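Local coordinates for uncharacterized protein (Legionella longbeachae NSW150, PDB 4JZA) that probably removes the 3-phosphate from phosphatidylinositol 3-phosphate, as a Legionella phosphoinositide phosphatase that may act on lipids of the infected host, at residues 678-686 and 784-794. Residues are numbered along the deposited sequence; the frame is centred on the assembly and turned at random.
Sequences LCRLVARQL and FLNCSEKATTF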
ATOM      1  N   LEU A 678     -16.771  -9.083 -19.563  1.00 42.45           N
ATOM      2  CA  LEU A 678     -16.142  -9.185 -20.878  1.00 40.04           C
ATOM      3  C   LEU A 678     -17.143  -8.944 -21.996  1.00 39.69           C
ATOM      4  O   LEU A 678     -16.836  -8.238 -22.925  1.00 40.69           O
ATOM      5  CB  LEU A 678     -15.514 -10.559 -21.054  1.00 38.65           C
ATOM      6  CG  LEU A 678     -14.865 -10.811 -22.420  1.00 40.99           C
ATOM      7  CD1 LEU A 678     -13.679  -9.942 -22.680  1.00 40.05           C
ATOM      8  CD2 LEU A 678     -14.429 -12.239 -22.585  1.00 42.33           C
ATOM      9  N   CYS A 679     -18.326  -9.542 -21.889  1.00 39.71           N
ATOM     10  CA  CYS A 679     -19.384  -9.334 -22.839  1.00 40.47           C
ATOM     11  C   CYS A 679     -19.909  -7.897 -22.789  1.00 40.54           C
ATOM     12  O   CYS A 679     -20.177  -7.309 -23.816  1.00 38.47           O
ATOM     13  CB  CYS A 679     -20.552 -10.282 -22.594  1.00 41.47           C
ATOM     14  SG  CYS A 679     -20.187 -12.055 -22.787  0.97 43.22           S
ATOM     15  N   ARG A 680     -20.101  -7.353 -21.601  1.00 44.47           N
ATOM     16  CA  ARG A 680     -20.614  -5.988 -21.445  1.00 45.12           C
ATOM     17  C   ARG A 680     -19.704  -4.993 -22.153  1.00 43.36           C
ATOM     18  O   ARG A 680     -20.196  -4.108 -22.868  1.00 39.66           O
ATOM     19  CB  ARG A 680     -20.714  -5.620 -19.981  1.00 47.64           C
ATOM     20  CG  ARG A 680     -20.857  -4.126 -19.744  1.00 51.17           C
ATOM     21  CD  ARG A 680     -21.290  -3.822 -18.342  1.00 50.25           C
ATOM     22  NE  ARG A 680     -22.689  -4.197 -18.190  1.00 55.37           N
ATOM     23  CZ  ARG A 680     -23.196  -4.736 -17.088  1.00 60.05           C
ATOM     24  NH1 ARG A 680     -22.413  -5.022 -16.042  1.00 58.33           N
ATOM     25  NH2 ARG A 680     -24.481  -5.044 -17.054  1.00 61.87           N
ATOM     26  N   LEU A 681     -18.396  -5.188 -21.967  1.00 39.48           N
ATOM     27  CA  LEU A 681     -17.385  -4.312 -22.505  1.00 39.60           C
ATOM     28  C   LEU A 681     -17.135  -4.561 -23.975  1.00 40.79           C
ATOM     29  O   LEU A 681     -16.805  -3.628 -24.710  1.00 39.79           O
ATOM     30  CB  LEU A 681     -16.057  -4.498 -21.740  1.00 41.53           C
ATOM     31  CG  LEU A 681     -15.977  -4.003 -20.281  1.00 41.24           C
ATOM     32  CD1 LEU A 681     -14.575  -4.164 -19.686  1.00 41.77           C
ATOM     33  CD2 LEU A 681     -16.429  -2.554 -20.178  1.00 40.48           C
ATOM     34  N   VAL A 682     -17.256  -5.821 -24.425  1.00 40.40           N
ATOM     35  CA  VAL A 682     -17.140  -6.111 -25.848  1.00 35.95           C
ATOM     36  C   VAL A 682     -18.270  -5.416 -26.565  1.00 37.71           C
ATOM     37  O   VAL A 682     -18.062  -4.803 -27.587  1.00 41.29           O
ATOM     38  CB  VAL A 682     -17.076  -7.590 -26.107  1.00 35.29           C
ATOM     39  CG1 VAL A 682     -17.428  -7.939 -27.542  1.00 37.06           C
ATOM     40  CG2 VAL A 682     -15.687  -8.089 -25.793  1.00 35.30           C
ATOM     41  N   ALA A 683     -19.466  -5.423 -26.013  1.00 39.38           N
ATOM     42  CA  ALA A 683     -20.554  -4.760 -26.700  1.00 42.66           C
ATOM     43  C   ALA A 683     -20.344  -3.259 -26.734  1.00 46.22           C
ATOM     44  O   ALA A 683     -20.783  -2.605 -27.663  1.00 48.26           O
ATOM     45  CB  ALA A 683     -21.882  -5.090 -26.072  1.00 41.68           C
ATOM     46  N   ARG A 684     -19.739  -2.711 -25.700  1.00 48.89           N
ATOM     47  CA  ARG A 684     -19.555  -1.270 -25.636  1.00 54.33           C
ATOM     48  C   ARG A 684     -18.454  -0.860 -26.616  1.00 50.76           C
ATOM     49  O   ARG A 684     -18.598   0.126 -27.332  1.00 44.34           O
ATOM     50  CB  ARG A 684     -19.312  -0.777 -24.193  1.00 58.97           C
ATOM     51  CG  ARG A 684     -20.553  -0.115 -23.596  1.00 67.84           C
ATOM     52  CD  ARG A 684     -20.995  -0.681 -22.251  1.00 74.19           C
ATOM     53  NE  ARG A 684     -20.552   0.186 -21.169  1.00 82.80           N
ATOM     54  CZ  ARG A 684     -21.071   0.196 -19.948  1.00 82.73           C
ATOM     55  NH1 ARG A 684     -22.057  -0.632 -19.602  1.00 74.11           N
ATOM     56  NH2 ARG A 684     -20.579   1.042 -19.063  1.00 91.04           N
ATOM     57  N   GLN A 685     -17.399  -1.651 -26.698  1.00 45.94           N
ATOM     58  CA  GLN A 685     -16.398  -1.433 -27.729  1.00 48.08           C
ATOM     59  C   GLN A 685     -16.943  -1.564 -29.183  1.00 49.67           C
ATOM     60  O   GLN A 685     -16.559  -0.794 -30.040  1.00 51.47           O
ATOM     61  CB  GLN A 685     -15.211  -2.361 -27.526  1.00 45.13           C
ATOM     62  CG  GLN A 685     -14.063  -2.083 -28.436  1.00 43.21           C
ATOM     63  CD  GLN A 685     -12.797  -2.779 -27.991  1.00 46.34           C
ATOM     64  OE1 GLN A 685     -12.157  -3.388 -28.745  1.00 46.16           O
ATOM     65  NE2 GLN A 685     -12.519  -2.808 -26.800  1.00 46.52           N
ATOM     66  N   LEU A 686     -17.854  -2.495 -29.447  1.00 48.24           N
ATOM     67  CA  LEU A 686     -18.528  -2.535 -30.746  1.00 45.48           C
ATOM     68  C   LEU A 686     -19.255  -1.218 -31.057  1.00 44.92           C
ATOM     69  O   LEU A 686     -19.208  -0.702 -32.169  1.00 48.82           O
ATOM     70  CB  LEU A 686     -19.510  -3.706 -30.796  1.00 43.33           C
ATOM     71  CG  LEU A 686     -18.753  -5.004 -31.066  1.00 43.81           C
ATOM     72  CD1 LEU A 686     -19.527  -6.249 -30.668  1.00 43.44           C
ATOM     73  CD2 LEU A 686     -18.331  -5.110 -32.525  1.00 43.50           C
ATOM     74  N   PHE A 784     -15.671 -12.174 -31.313  1.00 40.03           N
ATOM     75  CA  PHE A 784     -15.577 -10.860 -30.642  1.00 41.61           C
ATOM     76  C   PHE A 784     -15.135 -10.903 -29.179  1.00 42.77           C
ATOM     77  O   PHE A 784     -14.816  -9.865 -28.620  1.00 45.48           O
ATOM     78  CB  PHE A 784     -16.921 -10.127 -30.650  1.00 41.93           C
ATOM     79  CG  PHE A 784     -17.396  -9.743 -31.994  1.00 39.25           C
ATOM     80  CD1 PHE A 784     -16.804  -8.715 -32.678  1.00 40.71           C
ATOM     81  CD2 PHE A 784     -18.458 -10.378 -32.549  1.00 40.51           C
ATOM     82  CE1 PHE A 784     -17.262  -8.331 -33.922  1.00 41.72           C
ATOM     83  CE2 PHE A 784     -18.925 -10.015 -33.798  1.00 43.76           C
ATOM     84  CZ  PHE A 784     -18.325  -8.983 -34.484  1.00 42.21           C
ATOM     85  N   LEU A 785     -15.140 -12.097 -28.590  1.00 44.71           N
ATOM     86  CA  LEU A 785     -14.771 -12.338 -27.213  1.00 43.15           C
ATOM     87  C   LEU A 785     -13.340 -12.781 -27.091  1.00 46.09           C
ATOM     88  O   LEU A 785     -12.844 -12.799 -25.990  1.00 48.21           O
ATOM     89  CB  LEU A 785     -15.636 -13.444 -26.611  1.00 40.95           C
ATOM     90  CG  LEU A 785     -17.137 -13.166 -26.580  1.00 42.12           C
ATOM     91  CD1 LEU A 785     -17.896 -14.293 -25.882  1.00 40.80           C
ATOM     92  CD2 LEU A 785     -17.484 -11.826 -25.932  1.00 40.53           C
ATOM     93  N   ASN A 786     -12.712 -13.215 -28.188  1.00 51.35           N
ATOM     94  CA  ASN A 786     -11.261 -13.510 -28.221  1.00 54.17           C
ATOM     95  C   ASN A 786     -10.505 -12.425 -28.974  1.00 59.16           C
ATOM     96  O   ASN A 786     -11.104 -11.517 -29.569  1.00 58.93           O
ATOM     97  CB  ASN A 786     -10.980 -14.852 -28.876  1.00 53.08           C
ATOM     98  CG  ASN A 786     -11.890 -15.949 -28.346  1.00 55.98           C
ATOM     99  OD1 ASN A 786     -11.957 -16.161 -27.154  1.00 53.60           O
ATOM    100  ND2 ASN A 786     -12.616 -16.629 -29.234  1.00 58.52           N
ATOM    101  N   CYS A 787      -9.187 -12.485 -28.946  1.00 66.83           N
ATOM    102  CA  CYS A 787      -8.411 -11.605 -29.814  1.00 78.77           C
ATOM    103  C   CYS A 787      -8.117 -12.437 -31.014  1.00 77.95           C
ATOM    104  O   CYS A 787      -8.046 -13.651 -30.897  1.00 68.10           O
ATOM    105  CB  CYS A 787      -7.147 -11.149 -29.115  1.00 85.78           C
ATOM    106  SG  CYS A 787      -6.882 -12.251 -27.724  1.00 94.23           S
ATOM    107  N   SER A 788      -8.014 -11.794 -32.174  1.00 92.60           N
ATOM    108  CA  SER A 788      -7.829 -12.524 -33.435  1.00102.28           C
ATOM    109  C   SER A 788      -6.367 -12.866 -33.602  1.00104.13           C
ATOM    110  O   SER A 788      -5.522 -12.332 -32.884  1.00 96.88           O
ATOM    111  CB  SER A 788      -8.291 -11.697 -34.639  1.00 99.84           C
ATOM    112  OG  SER A 788      -7.423 -10.600 -34.868  1.00 97.77           O
ATOM    113  N   GLU A 789      -6.075 -13.749 -34.552  1.00110.10           N
ATOM    114  CA  GLU A 789      -4.682 -14.102 -34.863  1.00117.74           C
ATOM    115  C   GLU A 789      -3.976 -12.866 -35.452  1.00102.86           C
ATOM    116  O   GLU A 789      -3.176 -12.253 -34.781  1.00101.91           O
ATOM    117  CB  GLU A 789      -4.592 -15.330 -35.799  1.00129.94           C
ATOM    118  CG  GLU A 789      -3.588 -16.396 -35.360  1.00135.41           C
ATOM    119  CD  GLU A 789      -4.193 -17.409 -34.392  1.00138.12           C
ATOM    120  OE1 GLU A 789      -4.327 -18.585 -34.785  1.00139.07           O
ATOM    121  OE2 GLU A 789      -4.553 -17.036 -33.250  1.00132.82           O
ATOM    122  N   LYS A 790      -4.290 -12.484 -36.683  1.00 98.13           N
ATOM    123  CA  LYS A 790      -3.764 -11.241 -37.218  1.00103.05           C
ATOM    124  C   LYS A 790      -4.730 -10.169 -36.751  1.00 99.76           C
ATOM    125  O   LYS A 790      -5.918 -10.258 -37.018  1.00112.77           O
ATOM    126  CB  LYS A 790      -3.578 -11.249 -38.762  1.00112.67           C
ATOM    127  CG  LYS A 790      -4.229 -12.375 -39.582  1.00116.08           C
ATOM    128  CD  LYS A 790      -3.312 -13.599 -39.761  1.00120.16           C
ATOM    129  CE  LYS A 790      -3.850 -14.625 -40.768  1.00115.86           C
ATOM    130  NZ  LYS A 790      -4.748 -15.641 -40.133  1.00103.72           N
ATOM    131  N   ALA A 791      -4.237  -9.183 -36.016  1.00 97.80           N
ATOM    132  CA  ALA A 791      -5.118  -8.163 -35.422  1.00108.63           C
ATOM    133  C   ALA A 791      -5.897  -7.379 -36.491  1.00106.45           C
ATOM    134  O   ALA A 791      -5.315  -6.663 -37.339  1.00 86.50           O
ATOM    135  CB  ALA A 791      -4.347  -7.203 -34.521  1.00107.60           C
ATOM    136  N   THR A 792      -7.218  -7.542 -36.420  1.00 92.28           N
ATOM    137  CA  THR A 792      -8.144  -6.985 -37.376  1.00 84.61           C
ATOM    138  C   THR A 792      -9.206  -6.279 -36.567  1.00 72.29           C
ATOM    139  O   THR A 792      -9.537  -6.770 -35.529  1.00 65.60           O
ATOM    140  CB  THR A 792      -8.775  -8.121 -38.210  1.00 87.99           C
ATOM    141  OG1 THR A 792      -9.211  -9.156 -37.336  1.00 75.82           O
ATOM    142  CG2 THR A 792      -7.759  -8.736 -39.172  1.00 92.87           C
ATOM    143  N   THR A 793      -9.757  -5.155 -37.029  1.00 69.62           N
ATOM    144  CA  THR A 793     -10.732  -4.385 -36.217  1.00 66.59           C
ATOM    145  C   THR A 793     -12.052  -5.112 -35.986  1.00 53.39           C
ATOM    146  O   THR A 793     -12.518  -5.850 -36.813  1.00 50.26           O
ATOM    147  CB  THR A 793     -11.161  -3.038 -36.845  1.00 74.05           C
ATOM    148  OG1 THR A 793     -10.258  -2.662 -37.880  1.00 86.54           O
ATOM    149  CG2 THR A 793     -11.276  -1.913 -35.769  1.00 81.43           C
ATOM    150  N   PHE A 794     -12.663  -4.843 -34.858  1.00 47.38           N
ATOM    151  CA  PHE A 794     -14.066  -5.169 -34.655  1.00 47.55           C
ATOM    152  C   PHE A 794     -14.929  -4.823 -35.875  1.00 48.03           C
ATOM    153  O   PHE A 794     -15.694  -5.671 -36.333  1.00 51.96           O
ATOM    154  CB  PHE A 794     -14.586  -4.504 -33.380  1.00 44.06           C
ATOM    155  CG  PHE A 794     -14.376  -5.333 -32.144  1.00 43.84           C
ATOM    156  CD1 PHE A 794     -13.401  -6.340 -32.103  1.00 45.19           C
ATOM    157  CD2 PHE A 794     -15.137  -5.097 -31.005  1.00 43.19           C
ATOM    158  CE1 PHE A 794     -13.198  -7.095 -30.965  1.00 45.35           C
ATOM    159  CE2 PHE A 794     -14.954  -5.858 -29.880  1.00 43.82           C
ATOM    160  CZ  PHE A 794     -13.984  -6.865 -29.854  1.00 44.88           C
TER
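Leu686 packs against both Phe784 and Phe794, the latter at the start of helix 794-817. Its CD2 lies 3.5 Å from CD2 of Phe794 and 3.7 Å from CE1 of Phe784. Its CD1 sits over one face of the Phe784 ring, toward the rim. CD1 of Phe784 in turn stands 4.1 Å above the centre of the Phe794 ring. The extended side chain of Gln685 lies over the opposite face of the Phe794 ring, its amide tilted 30° from the ring plane.

One turn earlier, Val682 abuts the start of the loop. With chi1 at 160°, its CG1 is anti to the backbone N and meets CB of Phe784 at 3.8 Å. The other branch, CG2, lies 4.1 Å from CD2 of Leu785. CD2 of Leu785 also lies 4.2 Å from SG of Cys679. No hydrogen bond crosses the contact, so it is held by apolar side chains.

The far part of the loop is looser. Residues 786-793 do not touch 678-686. Glu789 to Thr793 are exposed, and Glu789 to Ala791 are poorly ordered. Within this part Ser788 OG donates to Lys790 O.

The loop joins helices 772-782 and 794-817 in the C-terminal helical region. Helix 748-761 packs on Cys679, Val682 and Leu785, while helix 74-87 touches Leu681 and Arg684.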